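Local coordinates for protein putative pyridoxal phosphate-dependent transferase (Clostridium difficile, PDB 4DGT) that binds pyridoxal-5'-phosphate and is probably a transferase related to the class I and II aminotransferases, at residues 98-103 and 125-130; 168-173 and 198-203. All coordinates share one frame; numbering follows the deposited sequence.

Interaction 1. Residues 98-103 and 125-130. With PLP (pyridoxal-5'-phosphate), chain C.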
loop_
_atom_site.group_PDB
_atom_site.type_symbol
_atom_site.label_atom_id
_atom_site.label_comp_id
_atom_site.label_asym_id
_atom_site.label_seq_id
_atom_site.Cartn_x
_atom_site.Cartn_y
_atom_site.Cartn_z
ATOM N N GLY A 98 -2.574 -5.863 -1.814
ATOM C CA GLY A 98 -2.857 -7.189 -1.292
ATOM C C GLY A 98 -4.217 -7.684 -1.794
ATOM O O GLY A 98 -5.081 -6.919 -2.310
ATOM N N VAL A 99 -4.403 -8.971 -1.583
ATOM C CA VAL A 99 -5.653 -9.633 -1.980
ATOM C C VAL A 99 -6.836 -9.081 -1.199
ATOM O O VAL A 99 -7.879 -8.780 -1.850
ATOM C CB VAL A 99 -5.554 -11.154 -1.795
ATOM C CG1 VAL A 99 -6.948 -11.844 -1.890
ATOM C CG2 VAL A 99 -4.548 -11.689 -2.802
ATOM N N ILE A 100 -6.763 -9.002 0.139
ATOM C CA ILE A 100 -7.934 -8.555 0.884
ATOM C C ILE A 100 -8.315 -7.071 0.614
ATOM O O ILE A 100 -9.472 -6.749 0.426
ATOM C CB ILE A 100 -7.858 -8.905 2.415
ATOM C CG1 ILE A 100 -7.732 -10.410 2.629
ATOM C CG2 ILE A 100 -9.046 -8.298 3.187
ATOM C CD1 ILE A 100 -8.875 -11.236 2.134
ATOM N N PRO A 101 -7.315 -6.149 0.437
ATOM C CA PRO A 101 -7.700 -4.838 -0.059
ATOM C C PRO A 101 -8.538 -4.850 -1.350
ATOM O O PRO A 101 -9.510 -4.134 -1.467
ATOM C CB PRO A 101 -6.337 -4.158 -0.289
ATOM C CG PRO A 101 -5.433 -4.810 0.709
ATOM C CD PRO A 101 -5.900 -6.205 0.823
ATOM N N ALA A 102 -8.151 -5.678 -2.327
ATOM C CA ALA A 102 -8.867 -5.758 -3.590
ATOM C C ALA A 102 -10.297 -6.308 -3.331
ATOM O O ALA A 102 -11.267 -5.803 -3.881
ATOM C CB ALA A 102 -8.127 -6.655 -4.626
ATOM N N ILE A 103 -10.373 -7.357 -2.559
ATOM C CA ILE A 103 -11.708 -7.975 -2.275
ATOM C C ILE A 103 -12.608 -6.964 -1.528
ATOM O O ILE A 103 -13.778 -6.848 -1.809
ATOM C CB ILE A 103 -11.568 -9.304 -1.505
ATOM C CG1 ILE A 103 -10.937 -10.356 -2.408
ATOM C CG2 ILE A 103 -12.909 -9.770 -0.931
ATOM C CD1 ILE A 103 -10.664 -11.704 -1.787
ATOM N N SER A 125 -9.633 -16.127 7.923
ATOM C CA SER A 125 -10.576 -15.336 8.662
ATOM C C SER A 125 -10.898 -13.984 8.055
ATOM O O SER A 125 -12.035 -13.496 8.250
ATOM C CB SER A 125 -10.164 -15.241 10.092
ATOM O OG SER A 125 -9.113 -14.364 10.299
ATOM N N PRO A 126 -9.950 -13.357 7.315
ATOM C CA PRO A 126 -10.338 -12.124 6.652
ATOM C C PRO A 126 -11.520 -12.232 5.706
ATOM O O PRO A 126 -12.157 -11.191 5.454
ATOM C CB PRO A 126 -9.031 -11.643 6.006
ATOM C CG PRO A 126 -7.985 -12.186 6.893
ATOM C CD PRO A 126 -8.485 -13.561 7.285
ATOM N N PHE A 127 -11.876 -13.414 5.231
ATOM C CA PHE A 127 -13.088 -13.552 4.361
ATOM C C PHE A 127 -14.356 -13.141 5.144
ATOM O O PHE A 127 -15.208 -12.489 4.598
ATOM C CB PHE A 127 -13.317 -14.979 3.881
ATOM C CG PHE A 127 -12.511 -15.429 2.698
ATOM C CD1 PHE A 127 -11.318 -14.863 2.344
ATOM C CD2 PHE A 127 -13.056 -16.458 1.896
ATOM C CE1 PHE A 127 -10.574 -15.370 1.247
ATOM C CE2 PHE A 127 -12.353 -16.914 0.787
ATOM C CZ PHE A 127 -11.120 -16.384 0.495
ATOM N N ASN A 128 -14.420 -13.549 6.403
ATOM C CA ASN A 128 -15.548 -13.306 7.280
ATOM C C ASN A 128 -15.553 -11.839 7.635
ATOM O O ASN A 128 -16.585 -11.153 7.452
ATOM C CB ASN A 128 -15.371 -14.268 8.474
ATOM C CG ASN A 128 -16.449 -14.140 9.562
ATOM O OD1 ASN A 128 -16.752 -13.019 9.976
ATOM N ND2 ASN A 128 -16.950 -15.283 10.061
ATOM N N SER A 129 -14.420 -11.304 8.087
ATOM C CA SER A 129 -14.379 -9.921 8.546
ATOM C C SER A 129 -14.498 -8.896 7.431
ATOM O O SER A 129 -15.176 -7.848 7.633
ATOM C CB SER A 129 -13.138 -9.687 9.400
ATOM O OG SER A 129 -11.968 -9.984 8.677
ATOM N N VAL A 130 -14.003 -9.164 6.220
ATOM C CA VAL A 130 -14.048 -8.133 5.174
ATOM C C VAL A 130 -15.476 -7.908 4.723
ATOM O O VAL A 130 -15.864 -6.806 4.388
ATOM C CB VAL A 130 -13.142 -8.455 3.942
ATOM C CG1 VAL A 130 -13.714 -9.607 3.116
ATOM C CG2 VAL A 130 -12.939 -7.169 3.103
HETATM N N1 PLP C . -5.876 -14.989 0.983
HETATM C C2 PLP C . -5.559 -16.155 1.562
HETATM C C2A PLP C . -6.460 -17.377 1.408
HETATM C C3 PLP C . -4.353 -16.360 2.332
HETATM O O3 PLP C . -4.057 -17.504 3.027
HETATM C C4 PLP C . -3.520 -15.199 2.520
HETATM C C4A PLP C . -2.270 -15.306 3.329
HETATM C C5 PLP C . -3.919 -13.942 1.852
HETATM C C6 PLP C . -5.076 -13.908 1.079
HETATM C C5A PLP C . -3.022 -12.730 1.975
HETATM O O4P PLP C . -3.857 -11.642 1.774
HETATM P P PLP C . -3.093 -10.170 1.508
HETATM O O1P PLP C . -2.558 -10.285 0.102
HETATM O O2P PLP C . -4.277 -9.156 1.693
HETATM O O3P PLP C . -1.939 -10.137 2.526
#

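Interaction 2. Residues 168-173 and 198-203. With PLP (pyridoxal-5'-phosphate), chain C.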
loop_
_atom_site.group_PDB
_atom_site.type_symbol
_atom_site.label_atom_id
_atom_site.label_comp_id
_atom_site.label_asym_id
_atom_site.label_seq_id
_atom_site.Cartn_x
_atom_site.Cartn_y
_atom_site.Cartn_z
ATOM N N PHE A 168 -20.055 -14.632 -4.402
ATOM C CA PHE A 168 -19.525 -15.787 -3.730
ATOM C C PHE A 168 -17.974 -15.663 -3.693
ATOM O O PHE A 168 -17.396 -15.418 -4.706
ATOM C CB PHE A 168 -19.911 -17.044 -4.509
ATOM C CG PHE A 168 -19.527 -18.347 -3.835
ATOM C CD1 PHE A 168 -18.237 -18.789 -3.849
ATOM C CD2 PHE A 168 -20.496 -19.159 -3.279
ATOM C CE1 PHE A 168 -17.888 -19.987 -3.233
ATOM C CE2 PHE A 168 -20.146 -20.343 -2.696
ATOM C CZ PHE A 168 -18.832 -20.734 -2.636
ATOM N N ILE A 169 -17.381 -15.753 -2.521
ATOM C CA ILE A 169 -15.913 -15.649 -2.389
ATOM C C ILE A 169 -15.375 -17.079 -2.188
ATOM O O ILE A 169 -15.679 -17.713 -1.187
ATOM C CB ILE A 169 -15.459 -14.758 -1.232
ATOM C CG1 ILE A 169 -16.191 -13.427 -1.234
ATOM C CG2 ILE A 169 -13.946 -14.587 -1.304
ATOM C CD1 ILE A 169 -15.844 -12.483 -0.089
ATOM N N LEU A 170 -14.631 -17.557 -3.175
ATOM C CA LEU A 170 -14.028 -18.877 -3.207
ATOM C C LEU A 170 -12.579 -18.817 -2.775
ATOM O O LEU A 170 -11.854 -17.899 -3.194
ATOM C CB LEU A 170 -14.109 -19.428 -4.613
ATOM C CG LEU A 170 -13.384 -20.761 -4.931
ATOM C CD1 LEU A 170 -14.059 -21.923 -4.178
ATOM C CD2 LEU A 170 -13.428 -20.920 -6.436
ATOM N N CYS A 171 -12.147 -19.777 -1.976
ATOM C CA CYS A 171 -10.681 -19.929 -1.636
ATOM C C CYS A 171 -10.170 -21.179 -2.397
ATOM O O CYS A 171 -10.632 -22.296 -2.131
ATOM C CB CYS A 171 -10.507 -20.110 -0.154
ATOM S SG CYS A 171 -8.848 -19.690 0.441
ATOM N N ASN A 172 -9.253 -21.006 -3.360
ATOM C CA ASN A 172 -8.861 -22.101 -4.232
ATOM C C ASN A 172 -7.347 -21.983 -4.547
ATOM O O ASN A 172 -6.970 -21.151 -5.412
ATOM C CB ASN A 172 -9.671 -21.922 -5.537
ATOM C CG ASN A 172 -9.256 -22.858 -6.668
ATOM O OD1 ASN A 172 -8.954 -23.977 -6.388
ATOM N ND2 ASN A 172 -9.376 -22.408 -7.961
ATOM N N PRO A 173 -6.458 -22.785 -3.889
ATOM C CA PRO A 173 -6.661 -23.775 -2.835
ATOM C C PRO A 173 -7.269 -23.186 -1.605
ATOM O O PRO A 173 -7.096 -21.987 -1.316
ATOM C CB PRO A 173 -5.277 -24.292 -2.544
ATOM C CG PRO A 173 -4.457 -23.952 -3.766
ATOM C CD PRO A 173 -5.038 -22.676 -4.263
ATOM N N VAL A 198 -24.800 -15.022 -9.834
ATOM C CA VAL A 198 -23.866 -14.705 -8.767
ATOM C C VAL A 198 -22.435 -14.718 -9.305
ATOM O O VAL A 198 -22.001 -15.723 -9.804
ATOM C CB VAL A 198 -23.984 -15.720 -7.650
ATOM C CG1 VAL A 198 -22.904 -15.440 -6.594
ATOM C CG2 VAL A 198 -25.373 -15.669 -7.019
ATOM N N LYS A 199 -21.752 -13.597 -9.213
ATOM C CA LYS A 199 -20.351 -13.474 -9.569
ATOM C C LYS A 199 -19.479 -14.134 -8.525
ATOM O O LYS A 199 -19.760 -14.049 -7.336
ATOM C CB LYS A 199 -19.951 -12.022 -9.694
ATOM C CG LYS A 199 -18.583 -11.804 -10.322
ATOM C CD LYS A 199 -18.552 -10.686 -11.373
ATOM C CE LYS A 199 -19.079 -11.050 -12.741
ATOM N NZ LYS A 199 -18.230 -10.616 -13.932
ATOM N N ILE A 200 -18.409 -14.784 -8.973
ATOM C CA ILE A 200 -17.457 -15.430 -8.068
ATOM C C ILE A 200 -16.192 -14.548 -7.965
ATOM O O ILE A 200 -15.639 -14.153 -8.956
ATOM C CB ILE A 200 -17.088 -16.883 -8.492
ATOM C CG1 ILE A 200 -18.360 -17.774 -8.523
ATOM C CG2 ILE A 200 -15.976 -17.453 -7.576
ATOM C CD1 ILE A 200 -18.129 -19.230 -8.750
ATOM N N ILE A 201 -15.718 -14.306 -6.746
ATOM C CA ILE A 201 -14.375 -13.745 -6.508
ATOM C C ILE A 201 -13.571 -14.928 -6.027
ATOM O O ILE A 201 -13.916 -15.544 -5.007
ATOM C CB ILE A 201 -14.386 -12.653 -5.432
ATOM C CG1 ILE A 201 -15.202 -11.418 -5.908
ATOM C CG2 ILE A 201 -12.940 -12.237 -5.011
ATOM C CD1 ILE A 201 -15.325 -10.287 -4.882
ATOM N N SER A 202 -12.558 -15.336 -6.802
ATOM C CA SER A 202 -11.738 -16.486 -6.475
ATOM C C SER A 202 -10.402 -16.013 -5.944
ATOM O O SER A 202 -9.619 -15.443 -6.719
ATOM C CB SER A 202 -11.570 -17.402 -7.681
ATOM O OG SER A 202 -10.977 -18.619 -7.290
ATOM N N ASP A 203 -10.139 -16.279 -4.661
ATOM C CA ASP A 203 -8.849 -15.974 -4.019
ATOM C C ASP A 203 -7.927 -17.163 -4.256
ATOM O O ASP A 203 -8.123 -18.228 -3.633
ATOM C CB ASP A 203 -9.066 -15.721 -2.534
ATOM C CG ASP A 203 -7.767 -15.441 -1.789
ATOM O OD1 ASP A 203 -6.650 -15.645 -2.328
ATOM O OD2 ASP A 203 -7.896 -14.985 -0.634
HETATM N N1 PLP C . -5.876 -14.989 0.983
HETATM C C2 PLP C . -5.559 -16.155 1.562
HETATM C C2A PLP C . -6.460 -17.377 1.408
HETATM C C3 PLP C . -4.353 -16.360 2.332
HETATM O O3 PLP C . -4.057 -17.504 3.027
HETATM C C4 PLP C . -3.520 -15.199 2.520
HETATM C C4A PLP C . -2.270 -15.306 3.329
HETATM C C5 PLP C . -3.919 -13.942 1.852
HETATM C C6 PLP C . -5.076 -13.908 1.079
HETATM C C5A PLP C . -3.022 -12.730 1.975
HETATM O O4P PLP C . -3.857 -11.642 1.774
HETATM P P PLP C . -3.093 -10.170 1.508
HETATM O O1P PLP C . -2.558 -10.285 0.102
HETATM O O2P PLP C . -4.277 -9.156 1.693
HETATM O O3P PLP C . -1.939 -10.137 2.526
HETATM O O HOH W 1 -5.758 -19.713 -2.436
#

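Interaction 1. Residues 98-103 and 125-130
Ile100 meets Pro126 and Val130 with separate branches, and its first torsion decides which goes where: CG1 stands opposite the carbonyl carbon (chi1 -59°), so that CG1 and CD1 reach Pro126 while CG2 is left for Val130. The setting is the cofactor-binding domain of a fold type I PLP enzyme, in which the helix that begins at Val99 caps the phosphate of pyridoxal-5'-phosphate and a second helix, 126-133, packs alongside it. Their axes, in 99-103 and 126-130, stay 10.7 Å apart at an angle of 33°, and apolar side chains bridge the gap. Ile100 CG1 comes to 3.8 Å from Pro126 CB, the two side chains crossing at about a right angle. Val130 divides its methyls: CG2 lies 4.1 Å from Ile100 CG2, whereas CG1, wedged between its own backbone N and carbonyl carbon, turns to CG2 of Ile103. The CB of Phe127 starts out away from the partner helix, yet the ring comes back, bringing CD1 to 4.4 Å from Ile100 CD1 in an oblique approach. Asp269 and Arg267 of the second subunit pack against Ile100 and Val130.

The helix starting at 99 illustrates how backbone amides can hold a phosphate. With Gly98 as N-cap, Val99 N donates to PLP O1P at 2.8 Å (164° at the hydrogen) and Ile100 N to PLP O2P at 2.9 Å, one amide for each oxygen; the helix dipole would probably reinforce this grip. Pro101 offers no N-H here, and instead its ring carbon CD rests 3.5 Å from PLP O2P.

Interaction 2. Residues 168-173 and 198-203
The short axes of strands 168-171 and 199-203 run parallel, 4.6 Å apart and inclined by 24°, with Phe168 to Cys171 beside Ile200 to Asp203. Five backbone bonds tie them in the alternating pattern of a parallel pair: Phe168 N gives to Lys199 O, Phe168 O accepts from Ile201 N, Leu170 N gives to Ile201 O, Leu170 O accepts from Asp203 N, and Asn172 N closes the series on Asp203 O, nearly straight at 175°. Asp203 O also accepts from a water, 3.0 Å away, that donates as well to Pro173 O; the peptide before Pro173 is cis.

The pair belongs to a beta-alpha-beta unit and shows how such a strand end can present a side chain to a cofactor. Asp203 extends with CG anti to its backbone N (chi1 178°), carrying OD2 to 2.6 Å from N1 of the pyridine ring, as in other fold type I PLP enzymes. Its other oxygen, OD1, accepts from Ile205 N, which helps fix the rotation of the carboxylate. Alongside, Cys171 SG lies 3.5 Å from the methyl carbon C2A of PLP. On the opposite face, Leu170 sets CB 4.0 Å from Ile200 CG2 and lays CD2 3.5 Å from Ser202 OG, a hydroxyl hydrogen-bonded to Glu204. Phe168 CB, further back, touches Val198 CG1 at 4.0 Å.

Helix 183-195, the connection between the two strands, covers the face of Phe168, Leu170 and Ile200; helices 99-110 and 126-133 cover that of Ile169, Ile201 and Asp203. Within the sheet, strand 116-119 flanks 165-171, and strand 230-234 flanks 199-203.

How the interactions relate
Interactions 1 and 2, with centres 12 Å apart, work on different parts of one cofactor: in the first, segment 98-103 holds the phosphate; the second faces the pyridine nitrogen and the ring methyl. Val99, Ile103 and Phe127 of interaction 1 lie on the strand pair of interaction 2. The carboxylate of Asp203 lies where they meet, its OD2 being 3.3 Å from Phe127 CE1 and 3.5 Å from Val99 CG1. Farther from the cofactor, Phe127 CE2 packs 3.5 Å from Ile169 CG2, and Ile103 CG1 lies 3.8 Å from Ile201 CG2. An apolar helix-on-sheet interface thus links phosphate site and ring site, while His206 and Asn175 add further hydrogen bonds to PLP.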